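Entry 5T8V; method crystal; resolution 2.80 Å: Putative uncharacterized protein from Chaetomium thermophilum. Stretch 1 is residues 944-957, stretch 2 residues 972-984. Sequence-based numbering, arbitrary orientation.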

ATOM      1  N   ARG A 944     -44.136 -13.139 -54.132  1.00 59.69           N
ATOM      2  CA  ARG A 944     -45.229 -14.069 -53.882  1.00 61.88           C
ATOM      3  C   ARG A 944     -45.538 -14.158 -52.395  1.00 59.05           C
ATOM      4  O   ARG A 944     -46.707 -14.195 -51.994  1.00 58.66           O
ATOM      5  CB  ARG A 944     -44.872 -15.445 -54.445  1.00 65.31           C
ATOM      6  CG  ARG A 944     -45.963 -16.498 -54.305  1.00 69.23           C
ATOM      7  CD  ARG A 944     -45.494 -17.849 -54.830  1.00 72.95           C
ATOM      8  NE  ARG A 944     -44.333 -18.346 -54.097  1.00 73.98           N
ATOM      9  CZ  ARG A 944     -43.672 -19.460 -54.397  1.00 75.70           C
ATOM     10  NH1 ARG A 944     -44.051 -20.206 -55.426  1.00 78.86           N
ATOM     11  NH2 ARG A 944     -42.627 -19.828 -53.667  1.00 74.92           N
ATOM     12  N   LEU A 945     -44.499 -14.190 -51.558  1.00 50.86           N
ATOM     13  CA  LEU A 945     -44.710 -14.210 -50.114  1.00 49.71           C
ATOM     14  C   LEU A 945     -45.460 -12.963 -49.654  1.00 49.70           C
ATOM     15  O   LEU A 945     -46.465 -13.052 -48.934  1.00 48.83           O
ATOM     16  CB  LEU A 945     -43.362 -14.332 -49.405  1.00 48.02           C
ATOM     17  CG  LEU A 945     -43.356 -14.288 -47.878  1.00 46.88           C
ATOM     18  CD1 LEU A 945     -44.276 -15.349 -47.295  1.00 47.42           C
ATOM     19  CD2 LEU A 945     -41.933 -14.466 -47.377  1.00 46.08           C
ATOM     20  N   VAL A 946     -44.988 -11.787 -50.074  1.00 42.08           N
ATOM     21  CA  VAL A 946     -45.631 -10.533 -49.683  1.00 41.62           C
ATOM     22  C   VAL A 946     -47.082 -10.515 -50.148  1.00 42.73           C
ATOM     23  O   VAL A 946     -47.994 -10.168 -49.387  1.00 42.33           O
ATOM     24  CB  VAL A 946     -44.845  -9.334 -50.247  1.00 41.73           C
ATOM     25  CG1 VAL A 946     -45.500  -8.015 -49.848  1.00 41.53           C
ATOM     26  CG2 VAL A 946     -43.393  -9.373 -49.776  1.00 40.82           C
ATOM     27  N   ILE A 947     -47.317 -10.893 -51.406  1.00 44.33           N
ATOM     28  CA  ILE A 947     -48.664 -10.832 -51.970  1.00 45.72           C
ATOM     29  C   ILE A 947     -49.593 -11.780 -51.225  1.00 45.71           C
ATOM     30  O   ILE A 947     -50.726 -11.424 -50.881  1.00 45.92           O
ATOM     31  CB  ILE A 947     -48.627 -11.142 -53.478  1.00 47.77           C
ATOM     32  CG1 ILE A 947     -47.886 -10.026 -54.223  1.00 48.14           C
ATOM     33  CG2 ILE A 947     -50.044 -11.292 -54.038  1.00 49.54           C
ATOM     34  CD1 ILE A 947     -47.556 -10.355 -55.667  1.00 50.22           C
ATOM     35  N   SER A 948     -49.134 -13.007 -50.971  1.00 45.86           N
ATOM     36  CA  SER A 948     -49.962 -13.957 -50.236  1.00 46.13           C
ATOM     37  C   SER A 948     -50.288 -13.430 -48.844  1.00 44.64           C
ATOM     38  O   SER A 948     -51.423 -13.562 -48.372  1.00 45.08           O
ATOM     39  CB  SER A 948     -49.263 -15.315 -50.152  1.00 46.48           C
ATOM     40  OG  SER A 948     -47.998 -15.206 -49.522  1.00 45.18           O
ATOM     41  N   SER A 949     -49.307 -12.818 -48.176  1.00 48.56           N
ATOM     42  CA  SER A 949     -49.556 -12.271 -46.846  1.00 48.60           C
ATOM     43  C   SER A 949     -50.601 -11.160 -46.894  1.00 50.60           C
ATOM     44  O   SER A 949     -51.535 -11.135 -46.085  1.00 51.99           O
ATOM     45  CB  SER A 949     -48.248 -11.760 -46.243  1.00 46.85           C
ATOM     46  OG  SER A 949     -47.321 -12.819 -46.076  1.00 46.16           O
ATOM     47  N   LEU A 950     -50.461 -10.233 -47.844  1.00 61.07           N
ATOM     48  CA  LEU A 950     -51.422  -9.138 -47.960  1.00 63.62           C
ATOM     49  C   LEU A 950     -52.821  -9.665 -48.263  1.00 65.33           C
ATOM     50  O   LEU A 950     -53.803  -9.279 -47.611  1.00 66.67           O
ATOM     51  CB  LEU A 950     -50.961  -8.163 -49.045  1.00 63.82           C
ATOM     52  CG  LEU A 950     -49.664  -7.413 -48.733  1.00 63.55           C
ATOM     53  CD1 LEU A 950     -49.087  -6.773 -49.987  1.00 64.46           C
ATOM     54  CD2 LEU A 950     -49.904  -6.361 -47.662  1.00 64.14           C
ATOM     55  N   LYS A 951     -52.931 -10.544 -49.262  1.00 52.09           N
ATOM     56  CA  LYS A 951     -54.200 -11.210 -49.536  1.00 53.26           C
ATOM     57  C   LYS A 951     -54.791 -11.770 -48.252  1.00 51.89           C
ATOM     58  O   LYS A 951     -55.969 -11.555 -47.950  1.00 52.13           O
ATOM     59  CB  LYS A 951     -54.000 -12.325 -50.568  1.00 54.94           C
ATOM     60  CG  LYS A 951     -53.691 -11.838 -51.981  1.00 56.33           C
ATOM     61  CD  LYS A 951     -54.937 -11.314 -52.679  1.00 58.46           C
ATOM     62  CE  LYS A 951     -54.589 -10.556 -53.951  1.00 59.52           C
ATOM     63  NZ  LYS A 951     -55.749  -9.783 -54.481  1.00 61.35           N
ATOM     64  N   GLY A 952     -53.974 -12.477 -47.469  1.00 51.71           N
ATOM     65  CA  GLY A 952     -54.446 -12.972 -46.188  1.00 51.66           C
ATOM     66  C   GLY A 952     -54.975 -11.867 -45.294  1.00 51.08           C
ATOM     67  O   GLY A 952     -55.972 -12.049 -44.590  1.00 51.96           O
ATOM     68  N   ILE A 953     -54.320 -10.704 -45.312  1.00 52.33           N
ATOM     69  CA  ILE A 953     -54.750  -9.589 -44.469  1.00 52.44           C
ATOM     70  C   ILE A 953     -56.151  -9.136 -44.865  1.00 55.09           C
ATOM     71  O   ILE A 953     -57.075  -9.102 -44.039  1.00 56.32           O
ATOM     72  CB  ILE A 953     -53.738  -8.432 -44.547  1.00 50.85           C
ATOM     73  CG1 ILE A 953     -52.423  -8.846 -43.882  1.00 49.51           C
ATOM     74  CG2 ILE A 953     -54.297  -7.172 -43.881  1.00 50.77           C
ATOM     75  CD1 ILE A 953     -51.293  -7.844 -44.043  1.00 48.85           C
ATOM     76  N   GLN A 954     -56.334  -8.771 -46.136  1.00 61.09           N
ATOM     77  CA  GLN A 954     -57.655  -8.302 -46.545  1.00 62.73           C
ATOM     78  C   GLN A 954     -58.710  -9.399 -46.445  1.00 63.19           C
ATOM     79  O   GLN A 954     -59.897  -9.086 -46.285  1.00 63.30           O
ATOM     80  CB  GLN A 954     -57.617  -7.704 -47.957  1.00 63.16           C
ATOM     81  CG  GLN A 954     -56.843  -8.473 -49.017  1.00 63.10           C
ATOM     82  CD  GLN A 954     -56.564  -7.617 -50.240  1.00 64.33           C
ATOM     83  OE1 GLN A 954     -56.847  -6.420 -50.254  1.00 64.54           O
ATOM     84  NE2 GLN A 954     -55.999  -8.227 -51.271  1.00 64.45           N
ATOM     85  N   LYS A 955     -58.308 -10.671 -46.504  1.00 64.61           N
ATOM     86  CA  LYS A 955     -59.229 -11.745 -46.143  1.00 67.81           C
ATOM     87  C   LYS A 955     -59.606 -11.659 -44.670  1.00 68.89           C
ATOM     88  O   LYS A 955     -60.748 -11.947 -44.293  1.00 69.51           O
ATOM     89  CB  LYS A 955     -58.611 -13.112 -46.452  1.00 68.56           C
ATOM     90  CG  LYS A 955     -58.441 -13.450 -47.938  1.00 69.86           C
ATOM     91  CD  LYS A 955     -59.717 -13.245 -48.738  1.00 72.55           C
ATOM     92  CE  LYS A 955     -59.708 -11.894 -49.449  1.00 73.51           C
ATOM     93  NZ  LYS A 955     -61.008 -11.594 -50.109  1.00 76.57           N
ATOM     94  N   THR A 956     -58.655 -11.260 -43.820  1.00 52.76           N
ATOM     95  CA  THR A 956     -58.968 -11.056 -42.409  1.00 54.56           C
ATOM     96  C   THR A 956     -59.995  -9.945 -42.235  1.00 54.56           C
ATOM     97  O   THR A 956     -60.928 -10.073 -41.437  1.00 56.24           O
ATOM     98  CB  THR A 956     -57.698 -10.733 -41.619  1.00 55.11           C
ATOM     99  OG1 THR A 956     -56.694 -11.720 -41.888  1.00 54.83           O
ATOM    100  CG2 THR A 956     -57.989 -10.712 -40.126  1.00 56.11           C
ATOM    101  N   ARG A 957     -59.838  -8.841 -42.969  1.00 75.74           N
ATOM    102  CA  ARG A 957     -60.847  -7.786 -42.928  1.00 78.02           C
ATOM    103  C   ARG A 957     -62.212  -8.318 -43.358  1.00 79.82           C
ATOM    104  O   ARG A 957     -63.212  -8.182 -42.632  1.00 80.53           O
ATOM    105  CB  ARG A 957     -60.411  -6.618 -43.816  1.00 80.24           C
ATOM    106  CG  ARG A 957     -61.546  -5.728 -44.287  1.00 85.18           C
ATOM    107  CD  ARG A 957     -61.083  -4.305 -44.555  1.00 87.59           C
ATOM    108  NE  ARG A 957     -62.182  -3.473 -45.042  1.00 91.82           N
ATOM    109  CZ  ARG A 957     -62.235  -2.148 -44.939  1.00 92.92           C
ATOM    110  NH1 ARG A 957     -61.253  -1.474 -44.352  1.00 92.10           N
ATOM    111  NH2 ARG A 957     -63.284  -1.493 -45.421  1.00 94.99           N
ATOM    112  N   GLN A 972     -53.214 -15.336 -36.806  1.00 56.84           N
ATOM    113  CA  GLN A 972     -52.950 -15.367 -38.240  1.00 54.54           C
ATOM    114  C   GLN A 972     -52.608 -13.975 -38.754  1.00 51.11           C
ATOM    115  O   GLN A 972     -51.607 -13.785 -39.457  1.00 50.05           O
ATOM    116  CB  GLN A 972     -54.161 -15.924 -38.990  1.00 56.76           C
ATOM    117  CG  GLN A 972     -54.495 -17.369 -38.676  1.00 60.01           C
ATOM    118  CD  GLN A 972     -55.594 -17.911 -39.570  1.00 62.16           C
ATOM    119  OE1 GLN A 972     -55.768 -17.456 -40.701  1.00 62.16           O
ATOM    120  NE2 GLN A 972     -56.347 -18.881 -39.064  1.00 63.79           N
ATOM    121  N   PHE A 973     -53.434 -12.984 -38.409  1.00 43.67           N
ATOM    122  CA  PHE A 973     -53.148 -11.616 -38.827  1.00 41.50           C
ATOM    123  C   PHE A 973     -51.824 -11.130 -38.256  1.00 39.82           C
ATOM    124  O   PHE A 973     -51.071 -10.424 -38.935  1.00 39.09           O
ATOM    125  CB  PHE A 973     -54.263 -10.671 -38.399  1.00 43.47           C
ATOM    126  CG  PHE A 973     -53.853  -9.232 -38.437  1.00 42.97           C
ATOM    127  CD1 PHE A 973     -53.762  -8.563 -39.644  1.00 42.31           C
ATOM    128  CD2 PHE A 973     -53.525  -8.557 -37.274  1.00 43.20           C
ATOM    129  CE1 PHE A 973     -53.364  -7.247 -39.692  1.00 41.71           C
ATOM    130  CE2 PHE A 973     -53.129  -7.233 -37.315  1.00 42.49           C
ATOM    131  CZ  PHE A 973     -53.051  -6.577 -38.526  1.00 41.74           C
ATOM    132  N   ASP A 974     -51.538 -11.464 -36.997  1.00 39.83           N
ATOM    133  CA  ASP A 974     -50.250 -11.096 -36.423  1.00 39.16           C
ATOM    134  C   ASP A 974     -49.113 -11.574 -37.313  1.00 38.64           C
ATOM    135  O   ASP A 974     -48.166 -10.826 -37.588  1.00 37.91           O
ATOM    136  CB  ASP A 974     -50.110 -11.681 -35.017  1.00 39.85           C
ATOM    137  CG  ASP A 974     -48.806 -11.286 -34.347  1.00 39.44           C
ATOM    138  OD1 ASP A 974     -47.765 -11.898 -34.666  1.00 39.20           O
ATOM    139  OD2 ASP A 974     -48.823 -10.368 -33.501  1.00 39.55           O
ATOM    140  N   ARG A 975     -49.201 -12.815 -37.797  1.00 51.23           N
ATOM    141  CA  ARG A 975     -48.129 -13.340 -38.632  1.00 51.15           C
ATOM    142  C   ARG A 975     -48.108 -12.670 -40.001  1.00 50.46           C
ATOM    143  O   ARG A 975     -47.035 -12.346 -40.520  1.00 49.38           O
ATOM    144  CB  ARG A 975     -48.264 -14.856 -38.777  1.00 52.58           C
ATOM    145  CG  ARG A 975     -46.979 -15.538 -39.209  1.00 52.96           C
ATOM    146  CD  ARG A 975     -45.923 -15.469 -38.111  1.00 54.28           C
ATOM    147  NE  ARG A 975     -44.608 -15.883 -38.577  1.00 54.36           N
ATOM    148  CZ  ARG A 975     -43.504 -15.800 -37.844  1.00 54.97           C
ATOM    149  NH1 ARG A 975     -43.555 -15.318 -36.607  1.00 54.10           N
ATOM    150  NH2 ARG A 975     -42.344 -16.196 -38.346  1.00 55.62           N
ATOM    151  N   TYR A 976     -49.277 -12.458 -40.607  1.00 51.89           N
ATOM    152  CA  TYR A 976     -49.327 -11.769 -41.893  1.00 52.04           C
ATOM    153  C   TYR A 976     -48.660 -10.402 -41.800  1.00 49.75           C
ATOM    154  O   TYR A 976     -47.720 -10.096 -42.545  1.00 48.14           O
ATOM    155  CB  TYR A 976     -50.780 -11.626 -42.355  1.00 54.45           C
ATOM    156  CG  TYR A 976     -51.457 -12.923 -42.752  1.00 56.95           C
ATOM    157  CD1 TYR A 976     -50.759 -13.925 -43.416  1.00 57.41           C
ATOM    158  CD2 TYR A 976     -52.800 -13.140 -42.469  1.00 58.91           C
ATOM    159  CE1 TYR A 976     -51.378 -15.104 -43.782  1.00 59.71           C
ATOM    160  CE2 TYR A 976     -53.426 -14.317 -42.832  1.00 60.98           C
ATOM    161  CZ  TYR A 976     -52.711 -15.295 -43.488  1.00 62.22           C
ATOM    162  OH  TYR A 976     -53.331 -16.469 -43.851  1.00 65.67           O
ATOM    163  N   SER A 977     -49.140  -9.563 -40.879  1.00 45.91           N
ATOM    164  CA  SER A 977     -48.579  -8.227 -40.714  1.00 44.10           C
ATOM    165  C   SER A 977     -47.102  -8.280 -40.359  1.00 42.23           C
ATOM    166  O   SER A 977     -46.337  -7.399 -40.766  1.00 41.86           O
ATOM    167  CB  SER A 977     -49.345  -7.469 -39.635  1.00 45.38           C
ATOM    168  OG  SER A 977     -49.045  -7.984 -38.350  1.00 46.60           O
ATOM    169  N   LEU A 978     -46.680  -9.286 -39.592  1.00 42.74           N
ATOM    170  CA  LEU A 978     -45.264  -9.406 -39.264  1.00 42.05           C
ATOM    171  C   LEU A 978     -44.440  -9.664 -40.520  1.00 40.95           C
ATOM    172  O   LEU A 978     -43.409  -9.018 -40.748  1.00 40.53           O
ATOM    173  CB  LEU A 978     -45.057 -10.520 -38.238  1.00 42.56           C
ATOM    174  CG  LEU A 978     -43.610 -10.713 -37.777  1.00 42.34           C
ATOM    175  CD1 LEU A 978     -43.107  -9.486 -37.035  1.00 42.55           C
ATOM    176  CD2 LEU A 978     -43.473 -11.954 -36.910  1.00 43.27           C
ATOM    177  N   ILE A 979     -44.886 -10.607 -41.354  1.00 36.73           N
ATOM    178  CA  ILE A 979     -44.160 -10.930 -42.581  1.00 36.87           C
ATOM    179  C   ILE A 979     -44.101  -9.712 -43.495  1.00 36.90           C
ATOM    180  O   ILE A 979     -43.036  -9.344 -44.002  1.00 36.83           O
ATOM    181  CB  ILE A 979     -44.811 -12.135 -43.285  1.00 37.65           C
ATOM    182  CG1 ILE A 979     -44.735 -13.374 -42.389  1.00 37.93           C
ATOM    183  CG2 ILE A 979     -44.131 -12.410 -44.630  1.00 38.07           C
ATOM    184  CD1 ILE A 979     -45.575 -14.543 -42.877  1.00 39.01           C
ATOM    185  N   VAL A 980     -45.251  -9.075 -43.726  1.00 37.20           N
ATOM    186  CA  VAL A 980     -45.274  -7.878 -44.565  1.00 37.53           C
ATOM    187  C   VAL A 980     -44.327  -6.822 -44.011  1.00 37.15           C
ATOM    188  O   VAL A 980     -43.573  -6.186 -44.760  1.00 37.48           O
ATOM    189  CB  VAL A 980     -46.712  -7.340 -44.685  1.00 38.04           C
ATOM    190  CG1 VAL A 980     -46.737  -6.032 -45.476  1.00 38.64           C
ATOM    191  CG2 VAL A 980     -47.611  -8.374 -45.344  1.00 38.73           C
ATOM    192  N   GLY A 981     -44.344  -6.622 -42.694  1.00 41.18           N
ATOM    193  CA  GLY A 981     -43.536  -5.567 -42.104  1.00 41.58           C
ATOM    194  C   GLY A 981     -42.051  -5.827 -42.250  1.00 41.11           C
ATOM    195  O   GLY A 981     -41.288  -4.942 -42.650  1.00 41.77           O
ATOM    196  N   MET A 982     -41.616  -7.046 -41.924  1.00 51.65           N
ATOM    197  CA  MET A 982     -40.205  -7.382 -42.080  1.00 51.37           C
ATOM    198  C   MET A 982     -39.780  -7.287 -43.539  1.00 51.38           C
ATOM    199  O   MET A 982     -38.707  -6.753 -43.852  1.00 51.95           O
ATOM    200  CB  MET A 982     -39.941  -8.784 -41.531  1.00 51.63           C
ATOM    201  CG  MET A 982     -40.199  -8.931 -40.035  1.00 52.72           C
ATOM    202  SD  MET A 982     -39.398  -7.661 -39.030  1.00 54.82           S
ATOM    203  CE  MET A 982     -37.770  -7.617 -39.751  1.00 54.60           C
ATOM    204  N   ALA A 983     -40.613  -7.795 -44.449  1.00 42.63           N
ATOM    205  CA  ALA A 983     -40.321  -7.672 -45.872  1.00 42.76           C
ATOM    206  C   ALA A 983     -40.098  -6.215 -46.250  1.00 44.40           C
ATOM    207  O   ALA A 983     -39.098  -5.871 -46.889  1.00 44.83           O
ATOM    208  CB  ALA A 983     -41.459  -8.278 -46.694  1.00 42.54           C
ATOM    209  N   GLY A 984     -41.020  -5.339 -45.849  1.00 40.38           N
ATOM    210  CA  GLY A 984     -40.837  -3.920 -46.099  1.00 42.15           C
ATOM    211  C   GLY A 984     -39.570  -3.371 -45.474  1.00 42.42           C
ATOM    212  O   GLY A 984     -38.964  -2.439 -46.009  1.00 44.14           O
TER

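The most unusual feature of this contact is a tyrosine ring lying against a glycine. Gly-952 CA sits over one face of the Tyr-976 ring, 4.0 Å from the centroid of its six ring atoms and 22° off the ring normal. This is a CH-pi contact. Its closest atom pair is Gly-952 CA and Tyr-976 CE2, at 3.8 Å. The missing side chain makes this approach possible. A CB built on Gly-952 would point toward the other helix and fall 2.6 Å from Tyr-976 CZ, which is a clash.

Both stretches are helical throughout, and both helices run on beyond the residues given here. Their axes approach to 8.7 Å, with 142° between the N-to-C directions, so the helices run roughly antiparallel but well off alignment. The backbones come nearest at Ser-949 and Tyr-976, whose CA atoms are 5.0 Å apart. Small residues line the first helix here: Ser-949 and Gly-952.

Tyr-976 acts as a knob. Its CA-to-CB bond points toward the first helix, and its side chain sits among Ser-949, Gly-952, Ile-953 and Thr-956. Its chi1 is m. Ser-949 O lies 3.8 Å from Tyr-976 CG as a packing contact; the same oxygen accepts the backbone hydrogen bond from Ile-953 N. Thr-956 OG1 lies at the edge of the ring, near its plane, 4.2 Å from Tyr-976 CD2.

Ile-953 is the knob in the other direction. It fits among Phe-973, Tyr-976, Ser-977 and Val-980. Its CB leaves sideways, but the end of the side chain comes nearer to the second helix. Ile-953 CG1 packs 3.6 Å from Tyr-976 CB, and Ile-953 CD1 reaches Val-980 CG2 at 3.9 Å. Ile-953 CG2 meets the edge of the Phe-973 ring, 4.3 Å from Phe-973 CE1. The two knobs therefore also touch each other.

Val-980 continues the apolar packing. Its CG2 is 3.6 Å from Ser-949 CB and 3.8 Å from Leu-950 CD2. Leu-950 starts out pointing away, yet its end turns back far enough to make this contact. Further along, Leu-945 CG packs 3.8 Å from Ile-979 CG2. Val-946 CG2 packs at the same distance, 3.8 Å, from Ala-983 CB. At the other end of the contact, Thr-956 CG2 lies 4.1 Å from Phe-973 CB.

No hydrogen bond crosses between the stretches. The two hydroxyls of the first helix that face this contact bond within their own helix instead. Ser-949 OG donates to Leu-945 O at 3.0 Å, and Thr-956 OG1 donates to Gly-952 O at 2.8 Å. Each bond reaches back one turn. Ser-949 OG also lies 3.5 Å from Ile-979 CG2, a methyl, as a packing neighbour.

Together the two stretches bury 558 Å², both sides summed. Tyr-976 has the largest area covered by the other stretch, 79 Å², followed by Val-980 with 69 Å² and Ile-953 with 65 Å². The contact rests on close packing.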